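Local coordinates for putative uncharacterized protein (Archaeoglobus fulgidus, PDB 4KPP) that probably exchanges protons for calcium ions across the membrane, as a CAX-type transporter of the sodium/calcium exchanger family, at residues H30-Q35 with L232-I237; G94-Y99 with F227-L232. One frame throughout, in Å; residues are numbered along the deposited sequence.

Interaction 1. Residues H30-Q35 with L232-I237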
ATOM      1  N   HIS A  30      23.542  17.547  -0.249  1.00 36.54           N
ATOM      2  CA  HIS A  30      24.209  16.297   0.101  1.00 37.93           C
ATOM      3  C   HIS A  30      24.468  15.449  -1.150  1.00 39.26           C
ATOM      4  O   HIS A  30      23.793  15.613  -2.163  1.00 37.34           O
ATOM      5  CB  HIS A  30      23.357  15.495   1.092  1.00 35.45           C
ATOM      6  CG  HIS A  30      23.170  16.163   2.419  1.00 34.65           C
ATOM      7  ND1 HIS A  30      24.121  16.118   3.417  1.00 36.34           N
ATOM      8  CD2 HIS A  30      22.133  16.873   2.921  1.00 34.24           C
ATOM      9  CE1 HIS A  30      23.682  16.781   4.471  1.00 36.52           C
ATOM     10  NE2 HIS A  30      22.477  17.249   4.197  1.00 34.45           N
ATOM     11  N   PRO A  31      25.451  14.535  -1.081  1.00 38.81           N
ATOM     12  CA  PRO A  31      25.650  13.568  -2.169  1.00 34.47           C
ATOM     13  C   PRO A  31      24.442  12.642  -2.320  1.00 33.71           C
ATOM     14  O   PRO A  31      23.578  12.618  -1.442  1.00 34.41           O
ATOM     15  CB  PRO A  31      26.869  12.766  -1.705  1.00 30.60           C
ATOM     16  CG  PRO A  31      27.586  13.672  -0.778  1.00 35.18           C
ATOM     17  CD  PRO A  31      26.526  14.463  -0.078  1.00 35.85           C
ATOM     18  N   ALA A  32      24.402  11.880  -3.408  1.00 31.49           N
ATOM     19  CA  ALA A  32      23.243  11.054  -3.754  1.00 28.75           C
ATOM     20  C   ALA A  32      22.743  10.125  -2.641  1.00 29.58           C
ATOM     21  O   ALA A  32      21.580  10.198  -2.245  1.00 30.69           O
ATOM     22  CB  ALA A  32      23.531  10.254  -5.022  1.00 27.86           C
ATOM     23  N   LEU A  33      23.619   9.257  -2.143  1.00 26.56           N
ATOM     24  CA  LEU A  33      23.224   8.274  -1.140  1.00 24.99           C
ATOM     25  C   LEU A  33      22.730   8.919   0.155  1.00 29.09           C
ATOM     26  O   LEU A  33      21.690   8.534   0.690  1.00 30.61           O
ATOM     27  CB  LEU A  33      24.369   7.301  -0.844  1.00 25.52           C
ATOM     28  CG  LEU A  33      24.034   6.212   0.178  1.00 26.63           C
ATOM     29  CD1 LEU A  33      22.868   5.364  -0.322  1.00 26.62           C
ATOM     30  CD2 LEU A  33      25.244   5.340   0.502  1.00 22.43           C
ATOM     31  N   THR A  34      23.473   9.897   0.658  1.00 30.44           N
ATOM     32  CA  THR A  34      23.103  10.538   1.916  1.00 30.44           C
ATOM     33  C   THR A  34      21.810  11.350   1.787  1.00 27.45           C
ATOM     34  O   THR A  34      21.018  11.415   2.729  1.00 26.25           O
ATOM     35  CB  THR A  34      24.257  11.385   2.500  1.00 34.78           C
ATOM     36  OG1 THR A  34      23.780  12.694   2.830  1.00 42.45           O
ATOM     37  CG2 THR A  34      25.391  11.501   1.504  1.00 36.97           C
ATOM     38  N   GLN A  35      21.588  11.942   0.617  1.00 25.65           N
ATOM     39  CA  GLN A  35      20.319  12.609   0.342  1.00 22.82           C
ATOM     40  C   GLN A  35      19.164  11.617   0.432  1.00 21.08           C
ATOM     41  O   GLN A  35      18.101  11.939   0.957  1.00 23.71           O
ATOM     42  CB  GLN A  35      20.323  13.282  -1.033  1.00 23.15           C
ATOM     43  CG  GLN A  35      18.944  13.786  -1.453  1.00 27.13           C
ATOM     44  CD  GLN A  35      18.963  14.603  -2.730  1.00 32.74           C
ATOM     45  OE1 GLN A  35      19.572  15.672  -2.794  1.00 38.60           O
ATOM     46  NE2 GLN A  35      18.283  14.107  -3.756  1.00 33.17           N
ATOM     47  N   LEU A 232      17.484   7.233  -7.692  1.00 25.79           N
ATOM     48  CA  LEU A 232      17.870   7.113  -9.097  1.00 25.23           C
ATOM     49  C   LEU A 232      19.334   7.466  -9.318  1.00 24.10           C
ATOM     50  O   LEU A 232      20.021   6.813 -10.101  1.00 27.60           O
ATOM     51  CB  LEU A 232      16.984   7.990  -9.987  1.00 26.95           C
ATOM     52  CG  LEU A 232      15.536   7.541 -10.195  1.00 26.51           C
ATOM     53  CD1 LEU A 232      14.776   8.550 -11.046  1.00 25.72           C
ATOM     54  CD2 LEU A 232      15.494   6.159 -10.830  1.00 27.77           C
ATOM     55  N   GLU A 233      19.803   8.499  -8.626  1.00 27.07           N
ATOM     56  CA  GLU A 233      21.193   8.921  -8.736  1.00 35.20           C
ATOM     57  C   GLU A 233      22.134   7.869  -8.160  1.00 31.36           C
ATOM     58  O   GLU A 233      23.124   7.501  -8.789  1.00 31.58           O
ATOM     59  CB  GLU A 233      21.404  10.259  -8.028  1.00 45.51           C
ATOM     60  CG  GLU A 233      21.699  11.419  -8.961  1.00 54.29           C
ATOM     61  CD  GLU A 233      23.074  11.331  -9.589  1.00 60.11           C
ATOM     62  OE1 GLU A 233      23.253  10.542 -10.542  1.00 61.02           O
ATOM     63  OE2 GLU A 233      23.978  12.058  -9.127  1.00 62.76           O
ATOM     64  N   THR A 234      21.811   7.390  -6.962  1.00 26.38           N
ATOM     65  CA  THR A 234      22.604   6.362  -6.297  1.00 28.24           C
ATOM     66  C   THR A 234      22.752   5.114  -7.163  1.00 28.44           C
ATOM     67  O   THR A 234      23.845   4.560  -7.284  1.00 26.47           O
ATOM     68  CB  THR A 234      21.988   5.978  -4.927  1.00 27.07           C
ATOM     69  OG1 THR A 234      22.047   7.103  -4.043  1.00 27.11           O
ATOM     70  CG2 THR A 234      22.742   4.821  -4.299  1.00 28.57           C
ATOM     71  N   ALA A 235      21.653   4.687  -7.776  1.00 29.05           N
ATOM     72  CA  ALA A 235      21.660   3.498  -8.625  1.00 29.87           C
ATOM     73  C   ALA A 235      22.515   3.687  -9.878  1.00 33.13           C
ATOM     74  O   ALA A 235      23.108   2.732 -10.382  1.00 28.80           O
ATOM     75  CB  ALA A 235      20.236   3.102  -9.002  1.00 26.88           C
ATOM     76  N   ARG A 236      22.576   4.921 -10.373  1.00 38.68           N
ATOM     77  CA  ARG A 236      23.347   5.240 -11.575  1.00 38.76           C
ATOM     78  C   ARG A 236      24.862   5.236 -11.360  1.00 36.62           C
ATOM     79  O   ARG A 236      25.593   4.677 -12.174  1.00 36.38           O
ATOM     80  CB  ARG A 236      22.905   6.577 -12.183  1.00 37.17           C
ATOM     81  CG  ARG A 236      21.571   6.531 -12.910  1.00 37.53           C
ATOM     82  CD  ARG A 236      21.370   7.757 -13.798  1.00 37.36           C
ATOM     83  NE  ARG A 236      21.339   9.006 -13.042  1.00 38.37           N
ATOM     84  CZ  ARG A 236      20.227   9.586 -12.599  1.00 36.51           C
ATOM     85  NH1 ARG A 236      19.049   9.026 -12.834  1.00 36.32           N
ATOM     86  NH2 ARG A 236      20.292  10.724 -11.921  1.00 34.14           N
ATOM     87  N   ILE A 237      25.346   5.860 -10.290  1.00 36.00           N
ATOM     88  CA  ILE A 237      26.792   5.858 -10.061  1.00 43.84           C
ATOM     89  C   ILE A 237      27.270   4.460  -9.669  1.00 47.57           C
ATOM     90  O   ILE A 237      28.412   4.086  -9.935  1.00 53.36           O
ATOM     91  CB  ILE A 237      27.280   6.931  -9.043  1.00 45.80           C
ATOM     92  CG1 ILE A 237      27.666   6.295  -7.703  1.00 45.04           C
ATOM     93  CG2 ILE A 237      26.262   8.061  -8.899  1.00 43.98           C
ATOM     94  CD1 ILE A 237      28.599   7.145  -6.875  1.00 49.37           C
TER
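A32 and T234 carry this contact, with L33 alongside. Their backbones come close, the CA atoms of A32 and T234 lying 5.4 Å apart, and a methyl group is all that A32 puts between them. That methyl faces the other helix: CB of A32 sits 3.6 Å from OG1 of T234 and also meets E233, CB to CB, at 3.7 Å. E233 contributes only the root of its side chain. Its carboxylate bends off to R236 one turn on, where OE1 of E233 takes a bent bond from NH2 of R236, from the anti side and well out of the carboxylate plane, as part of a salt bridge.

T234 offers two different surfaces. With chi1 at -65°, OG1 stands beside its own backbone N, in reach of the G230 carbonyl a turn back, to which it is hydrogen-bonded. The same oxygen approaches N of L33 at 3.3 Å, but the angle is poor and no hydrogen bond forms; the hydroxyl bonds back to its own helix and meets A32 and L33 by packing. The other branch of T234, CG2, meets CD1 of L33 at 4.0 Å, and these two side chains cross obliquely on the protein surface.

What results is plain helix-to-helix packing, well away from the calcium site. P31 is the N-cap of helix 32-60, and the first turn of that helix lies against the last turn of helix 224-237. T36, one turn further along, continues the touch with T234, and Q35 bonds through NE2 to the carbonyl of A226. From the end of helix 224-237, R236 makes a second salt bridge, through NH1, to E242 at the start of helix 242-267.

Interaction 2. Residues G94-Y99 with F227-L232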
ATOM      1  N   GLY A  94      10.095  10.561 -20.880  1.00 38.50           N
ATOM      2  CA  GLY A  94      11.272   9.722 -20.779  1.00 37.15           C
ATOM      3  C   GLY A  94      11.030   8.495 -19.922  1.00 36.23           C
ATOM      4  O   GLY A  94       9.957   7.893 -19.977  1.00 36.61           O
ATOM      5  N   GLU A  95      12.025   8.140 -19.116  1.00 34.21           N
ATOM      6  CA  GLU A  95      11.980   6.921 -18.321  1.00 29.40           C
ATOM      7  C   GLU A  95      10.924   6.957 -17.219  1.00 26.34           C
ATOM      8  O   GLU A  95      10.510   5.914 -16.717  1.00 22.75           O
ATOM      9  CB  GLU A  95      13.358   6.628 -17.723  1.00 31.70           C
ATOM     10  CG  GLU A  95      14.401   6.227 -18.750  1.00 34.96           C
ATOM     11  CD  GLU A  95      14.000   4.984 -19.522  1.00 41.08           C
ATOM     12  OE1 GLU A  95      13.899   3.904 -18.903  1.00 39.12           O
ATOM     13  OE2 GLU A  95      13.778   5.088 -20.747  1.00 44.76           O
ATOM     14  N   TYR A  96      10.485   8.157 -16.851  1.00 25.83           N
ATOM     15  CA  TYR A  96       9.500   8.311 -15.784  1.00 21.00           C
ATOM     16  C   TYR A  96       8.155   7.671 -16.137  1.00 24.71           C
ATOM     17  O   TYR A  96       7.365   7.341 -15.248  1.00 23.44           O
ATOM     18  CB  TYR A  96       9.326   9.788 -15.414  1.00 24.96           C
ATOM     19  CG  TYR A  96      10.547  10.404 -14.753  1.00 25.40           C
ATOM     20  CD1 TYR A  96      10.892  10.079 -13.445  1.00 25.69           C
ATOM     21  CD2 TYR A  96      11.349  11.312 -15.432  1.00 25.83           C
ATOM     22  CE1 TYR A  96      12.002  10.632 -12.835  1.00 23.26           C
ATOM     23  CE2 TYR A  96      12.463  11.876 -14.828  1.00 29.90           C
ATOM     24  CZ  TYR A  96      12.783  11.532 -13.527  1.00 29.60           C
ATOM     25  OH  TYR A  96      13.884  12.085 -12.914  1.00 34.52           O
ATOM     26  N   VAL A  97       7.904   7.492 -17.433  1.00 25.92           N
ATOM     27  CA  VAL A  97       6.709   6.799 -17.901  1.00 25.14           C
ATOM     28  C   VAL A  97       6.684   5.352 -17.409  1.00 23.88           C
ATOM     29  O   VAL A  97       5.661   4.865 -16.924  1.00 22.70           O
ATOM     30  CB  VAL A  97       6.620   6.804 -19.441  1.00 29.09           C
ATOM     31  CG1 VAL A  97       5.408   6.012 -19.904  1.00 24.57           C
ATOM     32  CG2 VAL A  97       6.574   8.236 -19.977  1.00 30.60           C
ATOM     33  N   HIS A  98       7.817   4.670 -17.538  1.00 28.00           N
ATOM     34  CA  HIS A  98       7.925   3.288 -17.088  1.00 25.34           C
ATOM     35  C   HIS A  98       7.988   3.217 -15.569  1.00 23.76           C
ATOM     36  O   HIS A  98       7.423   2.307 -14.967  1.00 28.24           O
ATOM     37  CB  HIS A  98       9.160   2.610 -17.687  1.00 27.23           C
ATOM     38  CG  HIS A  98       9.359   2.885 -19.144  1.00 29.82           C
ATOM     39  ND1 HIS A  98       8.467   2.471 -20.111  1.00 29.76           N
ATOM     40  CD2 HIS A  98      10.350   3.529 -19.801  1.00 29.51           C
ATOM     41  CE1 HIS A  98       8.900   2.853 -21.298  1.00 27.87           C
ATOM     42  NE2 HIS A  98      10.042   3.499 -21.139  1.00 26.83           N
ATOM     43  N   TYR A  99       8.679   4.175 -14.955  1.00 24.19           N
ATOM     44  CA  TYR A  99       8.877   4.170 -13.506  1.00 27.45           C
ATOM     45  C   TYR A  99       7.558   4.225 -12.734  1.00 26.70           C
ATOM     46  O   TYR A  99       7.422   3.598 -11.683  1.00 25.92           O
ATOM     47  CB  TYR A  99       9.786   5.324 -13.068  1.00 28.52           C
ATOM     48  CG  TYR A  99      11.222   5.217 -13.546  1.00 29.84           C
ATOM     49  CD1 TYR A  99      11.729   4.025 -14.057  1.00 28.56           C
ATOM     50  CD2 TYR A  99      12.076   6.312 -13.475  1.00 29.21           C
ATOM     51  CE1 TYR A  99      13.046   3.934 -14.493  1.00 26.24           C
ATOM     52  CE2 TYR A  99      13.391   6.230 -13.906  1.00 27.63           C
ATOM     53  CZ  TYR A  99      13.871   5.042 -14.413  1.00 25.46           C
ATOM     54  OH  TYR A  99      15.179   4.968 -14.840  1.00 26.98           O
ATOM     55  N   PHE A 227      14.214  12.103  -2.305  1.00 22.95           N
ATOM     56  CA  PHE A 227      14.337  10.674  -2.060  1.00 18.65           C
ATOM     57  C   PHE A 227      14.294   9.875  -3.363  1.00 21.38           C
ATOM     58  O   PHE A 227      15.067   8.937  -3.540  1.00 22.92           O
ATOM     59  CB  PHE A 227      13.258  10.186  -1.089  1.00 20.86           C
ATOM     60  CG  PHE A 227      13.239   8.693  -0.912  1.00 23.13           C
ATOM     61  CD1 PHE A 227      14.244   8.053  -0.203  1.00 18.57           C
ATOM     62  CD2 PHE A 227      12.224   7.928  -1.468  1.00 23.30           C
ATOM     63  CE1 PHE A 227      14.233   6.672  -0.046  1.00 22.10           C
ATOM     64  CE2 PHE A 227      12.207   6.552  -1.317  1.00 23.22           C
ATOM     65  CZ  PHE A 227      13.211   5.923  -0.605  1.00 23.09           C
ATOM     66  N   SER A 228      13.396  10.255  -4.271  1.00 22.43           N
ATOM     67  CA  SER A 228      13.233   9.544  -5.538  1.00 26.73           C
ATOM     68  C   SER A 228      14.414   9.789  -6.475  1.00 26.99           C
ATOM     69  O   SER A 228      14.948   8.852  -7.070  1.00 25.62           O
ATOM     70  CB  SER A 228      11.927   9.945  -6.235  1.00 25.75           C
ATOM     71  OG  SER A 228      10.806   9.777  -5.381  1.00 26.95           O
ATOM     72  N   GLU A 229      14.814  11.051  -6.603  1.00 23.34           N
ATOM     73  CA  GLU A 229      15.961  11.404  -7.430  1.00 27.45           C
ATOM     74  C   GLU A 229      17.261  10.937  -6.790  1.00 29.17           C
ATOM     75  O   GLU A 229      18.223  10.620  -7.489  1.00 34.46           O
ATOM     76  CB  GLU A 229      16.009  12.913  -7.689  1.00 31.48           C
ATOM     77  CG  GLU A 229      14.817  13.453  -8.472  1.00 34.00           C
ATOM     78  CD  GLU A 229      14.683  12.842  -9.862  1.00 36.63           C
ATOM     79  OE1 GLU A 229      15.695  12.362 -10.414  1.00 33.04           O
ATOM     80  OE2 GLU A 229      13.556  12.845 -10.404  1.00 41.59           O
ATOM     81  N   GLY A 230      17.286  10.903  -5.460  1.00 25.66           N
ATOM     82  CA  GLY A 230      18.435  10.394  -4.737  1.00 25.40           C
ATOM     83  C   GLY A 230      18.635   8.919  -5.023  1.00 30.10           C
ATOM     84  O   GLY A 230      19.756   8.469  -5.270  1.00 36.19           O
ATOM     85  N   LEU A 231      17.540   8.165  -4.989  1.00 29.60           N
ATOM     86  CA  LEU A 231      17.568   6.744  -5.320  1.00 29.55           C
ATOM     87  C   LEU A 231      18.075   6.519  -6.736  1.00 28.59           C
ATOM     88  O   LEU A 231      18.980   5.717  -6.955  1.00 30.28           O
ATOM     89  CB  LEU A 231      16.174   6.132  -5.180  1.00 31.26           C
ATOM     90  CG  LEU A 231      15.961   5.162  -4.019  1.00 33.64           C
ATOM     91  CD1 LEU A 231      14.552   4.595  -4.059  1.00 28.21           C
ATOM     92  CD2 LEU A 231      16.995   4.044  -4.044  1.00 33.58           C
ATOM     93  N   LEU A 232      17.484   7.233  -7.692  1.00 25.79           N
ATOM     94  CA  LEU A 232      17.870   7.113  -9.097  1.00 25.23           C
ATOM     95  C   LEU A 232      19.334   7.466  -9.318  1.00 24.10           C
ATOM     96  O   LEU A 232      20.021   6.813 -10.101  1.00 27.60           O
ATOM     97  CB  LEU A 232      16.984   7.990  -9.987  1.00 26.95           C
ATOM     98  CG  LEU A 232      15.536   7.541 -10.195  1.00 26.51           C
ATOM     99  CD1 LEU A 232      14.776   8.550 -11.046  1.00 25.72           C
ATOM    100  CD2 LEU A 232      15.494   6.159 -10.830  1.00 27.77           C
TER
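Y96 reaches across to E229 with its hydroxyl and rests CE1 of its ring obliquely against L232. From CB of Y96, chi1 at -68° sets the ring anti to the carbonyl carbon, and its far half makes the contact. CE1 of Y96 packs on CD1 of L232 at 3.9 Å. CZ of Y96 lies 3.5 Å from OE2 of E229, and at the end OH of Y96 comes to 2.6 Å from the same OE2, a weak hydrogen bond whose proton has another acceptor within reach. The placing of OE2 is itself less sure, and OH of Y84, on helix 76-91, is another close polar neighbour of it. The chain of E229 bends at chi2 to meet the hydroxyl, its carboxylate plane turned 65° from the tyrosine ring.

L232 spreads its two methyls between the tyrosines: CD2 touches CE2 of Y99 at 3.7 Å, while the Y99 ring also packs edge-to-face with F243 of helix 242-267. A phenylalanine in place of Y96 would probably leave the carboxylate of E229 without this hydroxyl beside it.

Chemically, then, helices 96-127 and 224-237 meet through an apolar patch of leucine and tyrosine carbons, beside a short tyrosine-carboxylate approach whose details the model leaves uncertain.

In the fold
After helices 4-14 and 18-25 the chain enters helix 32-60, whose first turn takes one side of interaction 1; its partner, the end of helix 224-237, arrives only after 196 intervening residues. Inside that long loop, residues 94-99 lead into helix 96-127 and form interaction 2 with 227-232, closing a shorter loop of 127 residues. The contacts therefore nest rather than cross. L232 belongs to both segments of helix 224-237, and the two centres lie about 12 Å apart, touching where A32 and Q35 pack on G230. Helix 224-237 thus sits between helices 32-60 and 96-127 and ties both to the later part of the chain.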